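Local coordinates for protein yesU (Bacillus subtilis, PDB 1OQ1) that is of unknown function but adopts a galectin-like, concanavalin-type beta-sandwich fold, which in relatives often serves carbohydrate binding or processing, at residues Y5-C10 and R162-K167; R26-G31 and P105-G110; F120-A125 and A129-N134. One frame throughout, in Å; residues are numbered along the deposited sequence.

Contact 1: residues Y5-C10 and R162-K167; sequences YKEGAC and RMKLIK
K164 is the first residue of 162-167 to meet the other segment, and it meets E7. The lysine chain starts with CG anti to its backbone N (chi1 -178°) and bends at chi3, which brings NZ up to the carboxylate that the extended E7 sends from the opposite direction. The salt bridge is loose: K164 NZ lies 3.4 Å from E7 OE2 and the hydrogen bond is weak. A water fills in beside it, donating to E7 OE2 at 2.8 Å and accepting weakly from K164 NZ. I64 of strand 63-73 touches both side chains.

Two residues on, I166 meets Y5 with both its branches. Its CG2 sits almost exactly over the ring centroid of Y5, 4.0 Å away and 4° off the normal, a CH-pi contact, while CD1 reaches back to Y5 CB at 3.8 Å. The ring hydroxyl bonds to D168, just past the segment, so the ring is held there too.

Strands 5-14 and 161-168 belong to the same antiparallel sheet but are not paired in it; side chains alone join them here, through one apolar contact and a weak, water-bridged ion pair, its charges probably partly screened.

Contact 2: residues R26-G31 and P105-G110; sequences RMEGGG and PEYHSG
A single short hydrogen bond joins the two segments: Y107 OH donates to E28 OE1 at 2.5 Å. The oxygen is met on its anti side, 22° out of the carboxylate plane, and it lies in the plane of the tyrosine ring, at the edge. Carboxylate and ring planes are turned 41° apart. E28 CG stands anti to the carbonyl carbon (chi1 -57°), and the chain runs extended from there to place OE1 at the phenol.

The remaining contact is van der Waals. E28 CB passes 3.4 Å from Y107 OH, so the hydroxyl lies alongside the base of the glutamate as well as at its end. Around them, V52 and W54 of the neighbouring strand 51-54 touch Y107, and F81 meets its ring.

Strand 26-29 is an outermost strand of the seven-stranded antiparallel sheet of this galectin-like fold, and the short helix 105-108 lies in the connection from strand 76-86 to strand 112-122. The bond therefore ties that connection to the rim of the sheet.

Among the charged and polar partners, R100 forms a salt bridge with E28 OE2, while W54 gives OE1 a second, weak hydrogen bond. The carboxylate is thus gripped through both oxygens, which would favour its ionised form. G102 N gives Y107 OH a weak hydrogen bond.

Within 105-110, S109 N bonds to P105 O at 2.9 Å, closing the helical turn. H108 ND1 and S109 OG are hydrogen-bonded at 2.7 Å, with the hydroxyl in the imidazole plane, and P105 CA lies over one face of that ring.

Contact 3: residues F120-A125 and A129-N134; sequences FRRKYA and AFRTCN
A125 and A129 join the backbones across a short helical excursion, A129 N donating to A125 O at 2.9 Å, whereas nearer the sheet two waters bridge the two segments. One accepts from R121 N and R122 NE and also lies within hydrogen-bonding distance of T132 O; the other accepts from T132 N at 3.2 Å and lies similarly close to R121 O.

R121 arches over 129-134. Its CD comes 3.1 Å from T132 O, and the bend at chi3 (65°) turns the guanidinium so that one face lies over the N134 side-chain amide, their planes 22° apart. R121 NH1 also binds the second water weakly.

R122 crosses R131 at about a right angle. The aliphatic part of R131 covers one guanidinium face of R122, with R131 CD 3.7 Å from R122 CZ; F120 CD1 lies over the opposite face, toward its rim, and the first water lies at the edge, in plane. Beyond this, R122 NH1 and R131 NH1 are 3.8 Å apart, like charges in near-parallel groups. Both arginines have polar partners elsewhere: R122 NH2 pairs with D149 and bonds to L151 O, and R131 NE bonds to R128 O.

The segments flank the connection between adjacent strands 112-122 and 132-138. Packing over guanidinium faces, one backbone hydrogen bond and bridging water hold its ends together, and the carboxylate of D149 probably offsets part of the arginine charge.

How the contacts relate
None of the three contacts lies in the hydrophobic core: all are partly buried and sit 13 to 15 Å from the centre of the chain. Contact 1 belongs to the eight-stranded sheet, whereas contacts 2 and 3 both reach the seven-stranded one, contact 2 at an outermost strand and contact 3 between adjacent strands. Contacts 1 and 2, on opposite sides of the chain's centre, have centres about 26 Å apart. Contacts 2 and 3 follow one another along the chain, and both are nested inside the loop closed by contact 1. Their chemistry also differs: CH-pi packing with a loose ion pair, one short phenol-carboxylate bond, and arginine side chains packed across one another, with bridging water.

Contact 1: residues Y5-C10 and R162-K167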
loop_
_atom_site.group_PDB
_atom_site.type_symbol
_atom_site.label_atom_id
_atom_site.label_comp_id
_atom_site.label_asym_id
_atom_site.label_seq_id
_atom_site.Cartn_x
_atom_site.Cartn_y
_atom_site.Cartn_z
ATOM N N TYR A 5 -0.535 -16.378 -12.350
ATOM C CA TYR A 5 -1.826 -15.869 -11.891
ATOM C C TYR A 5 -2.449 -15.029 -12.995
ATOM O O TYR A 5 -1.740 -14.363 -13.751
ATOM C CB TYR A 5 -1.689 -14.971 -10.660
ATOM C CG TYR A 5 -1.676 -15.702 -9.344
ATOM C CD1 TYR A 5 -0.489 -16.195 -8.814
ATOM C CD2 TYR A 5 -2.856 -15.906 -8.630
ATOM C CE1 TYR A 5 -0.475 -16.873 -7.604
ATOM C CE2 TYR A 5 -2.855 -16.584 -7.426
ATOM C CZ TYR A 5 -1.661 -17.063 -6.916
ATOM O OH TYR A 5 -1.654 -17.735 -5.720
ATOM N N LYS A 6 -3.772 -15.067 -13.085
ATOM C CA LYS A 6 -4.502 -14.265 -14.062
ATOM C C LYS A 6 -5.519 -13.440 -13.287
ATOM O O LYS A 6 -5.963 -13.845 -12.211
ATOM C CB LYS A 6 -5.247 -15.149 -15.074
ATOM C CG LYS A 6 -4.362 -15.873 -16.073
ATOM C CD LYS A 6 -3.498 -14.902 -16.861
ATOM C CE LYS A 6 -2.722 -15.620 -17.961
ATOM N NZ LYS A 6 -1.713 -14.726 -18.597
ATOM N N GLU A 7 -5.876 -12.278 -13.816
ATOM C CA GLU A 7 -6.875 -11.451 -13.162
ATOM C C GLU A 7 -8.244 -11.993 -13.546
ATOM O O GLU A 7 -8.486 -12.302 -14.711
ATOM C CB GLU A 7 -6.747 -9.995 -13.613
ATOM C CG GLU A 7 -5.503 -9.300 -13.095
ATOM C CD GLU A 7 -5.407 -7.864 -13.561
ATOM O OE1 GLU A 7 -6.399 -7.127 -13.410
ATOM O OE2 GLU A 7 -4.336 -7.468 -14.075
ATOM N N GLY A 8 -9.125 -12.126 -12.561
ATOM C CA GLY A 8 -10.466 -12.619 -12.821
ATOM C C GLY A 8 -11.479 -11.489 -12.842
ATOM O O GLY A 8 -11.215 -10.420 -13.394
ATOM N N ALA A 9 -12.638 -11.719 -12.233
ATOM C CA ALA A 9 -13.692 -10.712 -12.195
ATOM C C ALA A 9 -13.220 -9.441 -11.500
ATOM O O ALA A 9 -12.434 -9.492 -10.556
ATOM C CB ALA A 9 -14.915 -11.268 -11.480
ATOM N N CYS A 10 -13.701 -8.296 -11.972
ATOM C CA CYS A 10 -13.328 -7.027 -11.360
ATOM C C CYS A 10 -14.221 -6.821 -10.145
ATOM O O CYS A 10 -15.446 -6.846 -10.257
ATOM C CB CYS A 10 -13.523 -5.869 -12.343
ATOM S SG CYS A 10 -13.031 -4.254 -11.669
ATOM N N ARG A 162 3.299 1.058 -13.579
ATOM C CA ARG A 162 2.220 0.091 -13.346
ATOM C C ARG A 162 2.545 -0.845 -12.185
ATOM O O ARG A 162 3.410 -1.712 -12.295
ATOM C CB ARG A 162 1.968 -0.717 -14.625
ATOM C CG ARG A 162 1.154 0.025 -15.692
ATOM C CD ARG A 162 -0.318 0.076 -15.294
ATOM N NE ARG A 162 -1.156 0.861 -16.199
ATOM C CZ ARG A 162 -1.542 0.480 -17.416
ATOM N NH1 ARG A 162 -1.165 -0.693 -17.909
ATOM N NH2 ARG A 162 -2.326 1.275 -18.135
HETATM N N MSE A 163 1.851 -0.646 -11.070
HETATM C CA MSE A 163 2.066 -1.438 -9.859
HETATM C C MSE A 163 1.056 -2.579 -9.786
HETATM O O MSE A 163 -0.123 -2.375 -10.053
HETATM C CB MSE A 163 1.903 -0.534 -8.639
HETATM C CG MSE A 163 2.393 0.883 -8.875
HETATM SE SE MSE A 163 4.311 1.029 -9.074
HETATM C CE MSE A 163 4.602 0.471 -10.875
ATOM N N LYS A 164 1.517 -3.772 -9.418
ATOM C CA LYS A 164 0.626 -4.930 -9.320
ATOM C C LYS A 164 1.001 -5.794 -8.126
ATOM O O LYS A 164 2.151 -6.197 -7.973
ATOM C CB LYS A 164 0.683 -5.771 -10.603
ATOM C CG LYS A 164 -0.264 -6.975 -10.575
ATOM C CD LYS A 164 -0.249 -7.775 -11.877
ATOM C CE LYS A 164 -0.895 -7.008 -13.021
ATOM N NZ LYS A 164 -0.951 -7.817 -14.278
ATOM N N LEU A 165 0.010 -6.073 -7.289
ATOM C CA LEU A 165 0.195 -6.857 -6.081
ATOM C C LEU A 165 -0.762 -8.044 -6.030
ATOM O O LEU A 165 -1.961 -7.878 -6.239
ATOM C CB LEU A 165 -0.059 -5.963 -4.863
ATOM C CG LEU A 165 0.057 -6.614 -3.484
ATOM C CD1 LEU A 165 1.523 -6.854 -3.166
ATOM C CD2 LEU A 165 -0.566 -5.708 -2.433
ATOM N N ILE A 166 -0.233 -9.235 -5.754
ATOM C CA ILE A 166 -1.062 -10.432 -5.636
ATOM C C ILE A 166 -1.110 -10.854 -4.170
ATOM O O ILE A 166 -0.076 -10.918 -3.507
ATOM C CB ILE A 166 -0.490 -11.629 -6.442
ATOM C CG1 ILE A 166 -0.437 -11.287 -7.933
ATOM C CG2 ILE A 166 -1.361 -12.874 -6.221
ATOM C CD1 ILE A 166 0.261 -12.347 -8.759
ATOM N N LYS A 167 -2.314 -11.134 -3.675
ATOM C CA LYS A 167 -2.523 -11.579 -2.296
ATOM C C LYS A 167 -3.460 -12.780 -2.347
ATOM O O LYS A 167 -4.634 -12.652 -2.700
ATOM C CB LYS A 167 -3.149 -10.459 -1.460
ATOM C CG LYS A 167 -3.657 -10.899 -0.087
ATOM C CD LYS A 167 -2.521 -11.355 0.809
ATOM C CE LYS A 167 -3.035 -11.758 2.185
ATOM N NZ LYS A 167 -3.923 -12.952 2.132
HETATM O O HOH W 1 -2.810 -5.443 -15.199
#

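Contact 2: residues R26-G31 and P105-G110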
loop_
_atom_site.group_PDB
_atom_site.type_symbol
_atom_site.label_atom_id
_atom_site.label_comp_id
_atom_site.label_asym_id
_atom_site.label_seq_id
_atom_site.Cartn_x
_atom_site.Cartn_y
_atom_site.Cartn_z
ATOM N N ARG A 26 -10.952 7.347 4.280
ATOM C CA ARG A 26 -10.567 7.874 5.582
ATOM C C ARG A 26 -9.108 8.282 5.652
ATOM O O ARG A 26 -8.208 7.451 5.509
ATOM C CB ARG A 26 -10.866 6.859 6.686
ATOM C CG ARG A 26 -12.345 6.611 6.911
ATOM C CD ARG A 26 -12.600 6.106 8.322
ATOM N NE ARG A 26 -14.014 5.833 8.564
ATOM C CZ ARG A 26 -14.515 5.495 9.748
ATOM N NH1 ARG A 26 -13.717 5.390 10.803
ATOM N NH2 ARG A 26 -15.813 5.256 9.875
HETATM N N MSE A 27 -8.889 9.573 5.878
HETATM C CA MSE A 27 -7.549 10.131 5.980
HETATM C C MSE A 27 -7.112 10.184 7.439
HETATM O O MSE A 27 -7.759 10.827 8.267
HETATM C CB MSE A 27 -7.529 11.540 5.376
HETATM C CG MSE A 27 -6.219 12.300 5.552
HETATM SE SE MSE A 27 -4.697 11.479 4.676
HETATM C CE MSE A 27 -5.050 12.040 2.857
ATOM N N GLU A 28 -6.020 9.496 7.754
ATOM C CA GLU A 28 -5.490 9.476 9.115
ATOM C C GLU A 28 -4.119 10.137 9.084
ATOM O O GLU A 28 -3.138 9.541 8.652
ATOM C CB GLU A 28 -5.391 8.030 9.627
ATOM C CG GLU A 28 -6.730 7.290 9.588
ATOM C CD GLU A 28 -6.655 5.843 10.062
ATOM O OE1 GLU A 28 -5.545 5.273 10.124
ATOM O OE2 GLU A 28 -7.721 5.268 10.362
ATOM N N GLY A 29 -4.057 11.381 9.541
ATOM C CA GLY A 29 -2.794 12.090 9.522
ATOM C C GLY A 29 -2.928 13.307 8.633
ATOM O O GLY A 29 -3.966 13.492 7.990
ATOM N N GLY A 30 -1.873 14.113 8.574
ATOM C CA GLY A 30 -1.902 15.347 7.804
ATOM C C GLY A 30 -1.688 15.297 6.306
ATOM O O GLY A 30 -0.865 16.041 5.767
ATOM N N GLY A 31 -2.428 14.430 5.624
ATOM C CA GLY A 31 -2.296 14.347 4.184
ATOM C C GLY A 31 -3.070 15.465 3.514
ATOM O O GLY A 31 -4.062 15.959 4.051
ATOM N N PRO A 105 3.720 3.591 14.627
ATOM C CA PRO A 105 3.502 2.578 15.664
ATOM C C PRO A 105 2.042 2.181 15.872
ATOM O O PRO A 105 1.758 1.087 16.365
ATOM C CB PRO A 105 4.117 3.224 16.904
ATOM C CG PRO A 105 5.247 4.016 16.324
ATOM C CD PRO A 105 4.581 4.674 15.131
ATOM N N GLU A 106 1.119 3.063 15.499
ATOM C CA GLU A 106 -0.304 2.774 15.648
ATOM C C GLU A 106 -0.710 1.674 14.679
ATOM O O GLU A 106 -1.709 0.990 14.880
ATOM C CB GLU A 106 -1.138 4.022 15.358
ATOM C CG GLU A 106 -0.726 5.246 16.153
ATOM C CD GLU A 106 -1.438 6.500 15.690
ATOM O OE1 GLU A 106 -1.661 6.635 14.468
ATOM O OE2 GLU A 106 -1.758 7.357 16.540
ATOM N N TYR A 107 0.085 1.507 13.626
ATOM C CA TYR A 107 -0.197 0.512 12.605
ATOM C C TYR A 107 0.582 -0.787 12.763
ATOM O O TYR A 107 0.038 -1.855 12.512
ATOM C CB TYR A 107 0.058 1.118 11.223
ATOM C CG TYR A 107 -0.763 2.365 10.993
ATOM C CD1 TYR A 107 -2.035 2.297 10.415
ATOM C CD2 TYR A 107 -0.307 3.603 11.435
ATOM C CE1 TYR A 107 -2.833 3.439 10.295
ATOM C CE2 TYR A 107 -1.088 4.742 11.322
ATOM C CZ TYR A 107 -2.350 4.656 10.757
ATOM O OH TYR A 107 -3.129 5.787 10.691
ATOM N N HIS A 108 1.842 -0.712 13.182
ATOM C CA HIS A 108 2.617 -1.940 13.337
ATOM C C HIS A 108 2.660 -2.499 14.753
ATOM O O HIS A 108 3.003 -3.669 14.948
ATOM C CB HIS A 108 4.046 -1.764 12.781
ATOM C CG HIS A 108 4.872 -0.730 13.484
ATOM N ND1 HIS A 108 5.229 -0.833 14.811
ATOM C CD2 HIS A 108 5.478 0.389 13.019
ATOM C CE1 HIS A 108 6.022 0.174 15.133
ATOM N NE2 HIS A 108 6.190 0.931 14.063
ATOM N N SER A 109 2.288 -1.678 15.732
ATOM C CA SER A 109 2.284 -2.091 17.134
ATOM C C SER A 109 1.034 -1.585 17.859
ATOM O O SER A 109 1.110 -1.125 19.003
ATOM C CB SER A 109 3.537 -1.558 17.842
ATOM O OG SER A 109 4.724 -2.025 17.217
ATOM N N GLY A 110 -0.112 -1.674 17.189
ATOM C CA GLY A 110 -1.361 -1.216 17.775
ATOM C C GLY A 110 -2.340 -2.357 17.960
ATOM O O GLY A 110 -1.952 -3.438 18.405
#

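Contact 3: residues F120-A125 and A129-N134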
loop_
_atom_site.group_PDB
_atom_site.type_symbol
_atom_site.label_atom_id
_atom_site.label_comp_id
_atom_site.label_asym_id
_atom_site.label_seq_id
_atom_site.Cartn_x
_atom_site.Cartn_y
_atom_site.Cartn_z
ATOM N N PHE A 120 9.574 3.065 -3.143
ATOM C CA PHE A 120 10.081 4.430 -3.261
ATOM C C PHE A 120 10.449 4.866 -1.840
ATOM O O PHE A 120 9.962 5.879 -1.328
ATOM C CB PHE A 120 9.048 5.400 -3.838
ATOM C CG PHE A 120 9.652 6.708 -4.298
ATOM C CD1 PHE A 120 10.323 6.788 -5.516
ATOM C CD2 PHE A 120 9.613 7.835 -3.485
ATOM C CE1 PHE A 120 10.949 7.971 -5.921
ATOM C CE2 PHE A 120 10.237 9.027 -3.876
ATOM C CZ PHE A 120 10.908 9.094 -5.097
ATOM N N ARG A 121 11.296 4.071 -1.194
ATOM C CA ARG A 121 11.733 4.367 0.165
ATOM C C ARG A 121 12.890 5.344 0.033
ATOM O O ARG A 121 14.045 4.932 -0.079
ATOM C CB ARG A 121 12.196 3.083 0.853
ATOM C CG ARG A 121 11.176 1.957 0.779
ATOM C CD ARG A 121 11.701 0.678 1.417
ATOM N NE ARG A 121 11.919 0.828 2.853
ATOM C CZ ARG A 121 13.112 0.863 3.441
ATOM N NH1 ARG A 121 14.227 0.761 2.724
ATOM N NH2 ARG A 121 13.187 0.994 4.757
ATOM N N ARG A 122 12.573 6.637 0.034
ATOM C CA ARG A 122 13.589 7.668 -0.141
ATOM C C ARG A 122 13.488 8.802 0.886
ATOM O O ARG A 122 13.833 9.942 0.586
ATOM C CB ARG A 122 13.470 8.265 -1.552
ATOM C CG ARG A 122 13.209 7.245 -2.665
ATOM C CD ARG A 122 14.390 6.303 -2.895
ATOM N NE ARG A 122 13.990 5.161 -3.719
ATOM C CZ ARG A 122 13.876 5.183 -5.043
ATOM N NH1 ARG A 122 14.145 6.292 -5.723
ATOM N NH2 ARG A 122 13.460 4.098 -5.687
ATOM N N LYS A 123 13.023 8.490 2.090
ATOM C CA LYS A 123 12.879 9.498 3.137
ATOM C C LYS A 123 14.208 9.828 3.817
ATOM O O LYS A 123 14.515 10.998 4.047
ATOM C CB LYS A 123 11.866 9.017 4.186
ATOM C CG LYS A 123 11.807 9.846 5.471
ATOM C CD LYS A 123 11.330 11.275 5.224
ATOM C CE LYS A 123 11.275 12.051 6.537
ATOM N NZ LYS A 123 10.748 13.434 6.365
ATOM N N TYR A 124 14.993 8.798 4.125
ATOM C CA TYR A 124 16.277 8.982 4.805
ATOM C C TYR A 124 17.477 8.616 3.935
ATOM O O TYR A 124 17.357 7.830 2.996
ATOM C CB TYR A 124 16.297 8.149 6.090
ATOM C CG TYR A 124 15.182 8.492 7.053
ATOM C CD1 TYR A 124 15.153 9.726 7.707
ATOM C CD2 TYR A 124 14.147 7.587 7.304
ATOM C CE1 TYR A 124 14.117 10.053 8.590
ATOM C CE2 TYR A 124 13.108 7.905 8.183
ATOM C CZ TYR A 124 13.101 9.138 8.821
ATOM O OH TYR A 124 12.080 9.447 9.692
ATOM N N ALA A 125 18.637 9.179 4.262
ATOM C CA ALA A 125 19.859 8.916 3.507
ATOM C C ALA A 125 20.156 7.426 3.385
ATOM O O ALA A 125 20.509 6.942 2.307
ATOM C CB ALA A 125 21.038 9.626 4.159
ATOM N N ALA A 129 20.449 5.388 -0.137
ATOM C CA ALA A 129 21.741 4.782 -0.467
ATOM C C ALA A 129 21.657 3.348 -0.997
ATOM O O ALA A 129 22.599 2.848 -1.611
ATOM C CB ALA A 129 22.658 4.830 0.760
ATOM N N PHE A 130 20.539 2.679 -0.749
ATOM C CA PHE A 130 20.359 1.308 -1.218
ATOM C C PHE A 130 18.858 1.170 -1.377
ATOM O O PHE A 130 18.130 0.962 -0.406
ATOM C CB PHE A 130 20.884 0.316 -0.185
ATOM C CG PHE A 130 21.059 -1.072 -0.724
ATOM C CD1 PHE A 130 22.036 -1.339 -1.678
ATOM C CD2 PHE A 130 20.246 -2.111 -0.289
ATOM C CE1 PHE A 130 22.198 -2.619 -2.188
ATOM C CE2 PHE A 130 20.406 -3.403 -0.801
ATOM C CZ PHE A 130 21.378 -3.653 -1.746
ATOM N N ARG A 131 18.404 1.279 -2.618
ATOM C CA ARG A 131 16.983 1.284 -2.907
ATOM C C ARG A 131 16.276 -0.037 -3.057
ATOM O O ARG A 131 16.505 -0.793 -3.999
ATOM C CB ARG A 131 16.766 2.179 -4.116
ATOM C CG ARG A 131 17.376 3.537 -3.829
ATOM C CD ARG A 131 17.453 4.413 -5.024
ATOM N NE ARG A 131 18.193 5.638 -4.726
ATOM C CZ ARG A 131 18.323 6.633 -5.590
ATOM N NH1 ARG A 131 17.756 6.532 -6.780
ATOM N NH2 ARG A 131 19.031 7.711 -5.280
ATOM N N THR A 132 15.389 -0.286 -2.102
ATOM C CA THR A 132 14.621 -1.518 -2.051
ATOM C C THR A 132 13.157 -1.265 -1.707
ATOM O O THR A 132 12.766 -0.151 -1.342
ATOM C CB THR A 132 15.186 -2.453 -0.968
ATOM O OG1 THR A 132 14.964 -1.871 0.325
ATOM C CG2 THR A 132 16.681 -2.645 -1.160
ATOM N N CYS A 133 12.360 -2.317 -1.855
ATOM C CA CYS A 133 10.947 -2.309 -1.500
ATOM C C CYS A 133 10.907 -3.361 -0.402
ATOM O O CYS A 133 11.518 -4.420 -0.547
ATOM C CB CYS A 133 10.073 -2.762 -2.668
ATOM S SG CYS A 133 10.065 -1.645 -4.084
ATOM N N ASN A 134 10.201 -3.080 0.688
ATOM C CA ASN A 134 10.137 -4.015 1.815
ATOM C C ASN A 134 8.710 -4.442 2.153
ATOM O O ASN A 134 7.796 -3.626 2.127
ATOM C CB ASN A 134 10.752 -3.369 3.067
ATOM C CG ASN A 134 12.208 -2.960 2.875
ATOM O OD1 ASN A 134 12.785 -3.125 1.798
ATOM N ND2 ASN A 134 12.807 -2.420 3.929
HETATM O O HOH W 2 13.206 2.410 -2.717
HETATM O O HOH W 3 15.301 2.179 -0.091
#